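Local structure of 4-hydroxybutyrate CoA-transferase (Porphyromonas gingivalis, 3D3U) at residues 405-410 against 424-429. The protein probably transfers coenzyme A between carboxylic acids, with 4-hydroxybutyrate and acetate as likely acyl partners. Residues are numbered along the deposited sequence; the frame is centred on the assembly and turned at random.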
# COMPACT_ATOMS: atom_id res chain seq x y z
N GLN A 405 -33.04 -4.15 -5.93
CA GLN A 405 -32.55 -4.66 -4.64
C GLN A 405 -31.32 -3.89 -4.13
O GLN A 405 -31.29 -3.43 -2.96
CB GLN A 405 -32.23 -6.16 -4.70
CG GLN A 405 -33.24 -6.92 -5.54
CD GLN A 405 -32.93 -8.38 -5.72
OE1 GLN A 405 -31.89 -8.79 -6.29
NE2 GLN A 405 -33.85 -9.19 -5.26
N ARG A 406 -30.30 -3.77 -5.01
CA ARG A 406 -29.02 -3.10 -4.72
C ARG A 406 -29.34 -1.69 -4.12
O ARG A 406 -28.84 -1.31 -3.05
CB ARG A 406 -28.17 -3.02 -5.99
CG ARG A 406 -27.85 -4.37 -6.64
CD ARG A 406 -27.42 -4.32 -8.17
NE ARG A 406 -26.01 -3.99 -8.40
CZ ARG A 406 -25.05 -4.90 -8.36
NH1 ARG A 406 -25.36 -6.18 -8.12
NH2 ARG A 406 -23.76 -4.56 -8.53
N ALA A 407 -30.24 -0.98 -4.81
CA ALA A 407 -30.81 0.29 -4.37
C ALA A 407 -31.20 0.29 -2.87
O ALA A 407 -30.69 1.11 -2.03
CB ALA A 407 -32.05 0.58 -5.21
N GLU A 408 -32.11 -0.64 -2.55
CA GLU A 408 -32.73 -0.55 -1.27
C GLU A 408 -32.01 -1.43 -0.19
O GLU A 408 -32.19 -1.22 1.00
CB GLU A 408 -34.27 -0.54 -1.42
CG GLU A 408 -35.07 -1.73 -1.00
CD GLU A 408 -34.60 -2.99 -1.69
OE1 GLU A 408 -35.47 -3.77 -2.21
OE2 GLU A 408 -33.36 -3.22 -1.71
N ALA A 409 -31.11 -2.31 -0.60
CA ALA A 409 -30.56 -3.18 0.36
C ALA A 409 -29.51 -2.29 0.99
O ALA A 409 -29.10 -2.45 2.18
CB ALA A 409 -29.94 -4.35 -0.31
N LEU A 410 -29.03 -1.36 0.16
CA LEU A 410 -28.03 -0.36 0.57
C LEU A 410 -28.70 0.62 1.51
O LEU A 410 -28.18 0.90 2.61
CB LEU A 410 -27.61 0.47 -0.62
CG LEU A 410 -26.20 0.52 -1.16
CD1 LEU A 410 -25.23 0.14 -0.07
CD2 LEU A 410 -26.06 -0.39 -2.37
N GLU A 424 -37.28 7.63 -0.84
CA GLU A 424 -37.99 8.52 -1.74
C GLU A 424 -37.45 8.38 -3.19
O GLU A 424 -38.23 8.24 -4.11
CB GLU A 424 -37.78 9.93 -1.21
CG GLU A 424 -38.74 10.96 -1.72
CD GLU A 424 -40.14 10.44 -1.70
OE1 GLU A 424 -40.73 10.35 -0.59
OE2 GLU A 424 -40.65 10.15 -2.81
N GLU A 425 -36.13 8.37 -3.36
CA GLU A 425 -35.51 8.27 -4.68
C GLU A 425 -35.83 6.98 -5.41
O GLU A 425 -36.12 7.04 -6.59
CB GLU A 425 -33.98 8.44 -4.59
CG GLU A 425 -33.33 9.17 -5.75
CD GLU A 425 -33.75 10.62 -5.76
OE1 GLU A 425 -33.54 11.27 -4.71
OE2 GLU A 425 -34.35 11.10 -6.77
N ILE A 426 -35.75 5.84 -4.72
CA ILE A 426 -36.10 4.53 -5.29
C ILE A 426 -37.50 4.57 -5.85
O ILE A 426 -37.72 4.07 -6.94
CB ILE A 426 -36.03 3.39 -4.24
CG1 ILE A 426 -34.57 3.16 -3.88
CG2 ILE A 426 -36.77 2.07 -4.71
CD1 ILE A 426 -34.38 1.99 -2.96
N ARG A 427 -38.44 5.14 -5.09
CA ARG A 427 -39.81 5.21 -5.52
C ARG A 427 -39.86 5.90 -6.89
O ARG A 427 -40.49 5.35 -7.81
CB ARG A 427 -40.70 5.87 -4.47
CG ARG A 427 -41.72 4.92 -3.74
CD ARG A 427 -42.72 4.12 -4.65
NE ARG A 427 -44.15 4.40 -4.38
CZ ARG A 427 -45.18 4.14 -5.24
NH1 ARG A 427 -46.43 4.47 -4.91
NH2 ARG A 427 -44.94 3.58 -6.43
N ARG A 428 -39.16 7.03 -7.06
CA ARG A 428 -39.07 7.73 -8.39
C ARG A 428 -38.05 7.05 -9.33
O ARG A 428 -37.03 7.60 -9.72
CB ARG A 428 -38.87 9.26 -8.24
CG ARG A 428 -37.43 9.79 -7.97
CD ARG A 428 -36.54 9.99 -9.23
NE ARG A 428 -37.03 11.00 -10.22
CZ ARG A 428 -37.95 10.82 -11.23
NH1 ARG A 428 -38.27 11.83 -12.05
NH2 ARG A 428 -38.55 9.64 -11.44
N ARG A 429 -38.36 5.81 -9.67
CA ARG A 429 -37.44 4.94 -10.36
C ARG A 429 -38.18 3.65 -10.46
O ARG A 429 -37.57 2.67 -10.85
CB ARG A 429 -36.22 4.66 -9.49
CG ARG A 429 -34.93 5.23 -9.98
CD ARG A 429 -34.76 6.73 -9.82
NE ARG A 429 -33.40 7.14 -10.23
CZ ARG A 429 -33.03 7.40 -11.50
NH1 ARG A 429 -31.78 7.77 -11.76
NH2 ARG A 429 -33.90 7.29 -12.52
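Ala407 meets Ile426 where helix 403-413 lies beside helix 418-427; the isoleucine is the centre of the contact, set against Ala407 and the backbone of Glu408. The CA atoms of Ala407 and Ile426 are 6.8 Å apart, a spacing that suits a methyl group on one helix and a longer branch on the other. The CB of Ala407 faces the second helix and is touched by Ile426 CD1 at 3.5 Å, with Ile426 CG1 only slightly farther from the same CB, at 3.8 Å. Ile426 reaches across because its CG1 stands anti to the carbonyl carbon (chi1 -70°) and its CD1 continues in an extended line (chi2 -175°), so that the CG1-CD1 bond passes alongside the methyl of Ala407. One turn on, the carbonyl O of Ala407 accepts a hydrogen bond from Thr411 OG1.

Next along the helix, Glu408 brings its CA to 3.5 Å from Ile426 CD1; the still closer approach of its CB is doubtful. The chain bends at chi2 (-55°) and carries the carboxylate away, so an acidic residue suits this partly exposed margin. No hydrogen bond joins the two segments. Helix 418-427 ends just after Ile426. The arrangement is a helical hairpin, two consecutive antiparallel helices packed here through an alanine and an isoleucine, near the C-terminal end of the modelled chain, in the C-terminal domain of the acetyl-CoA hydrolase/transferase family.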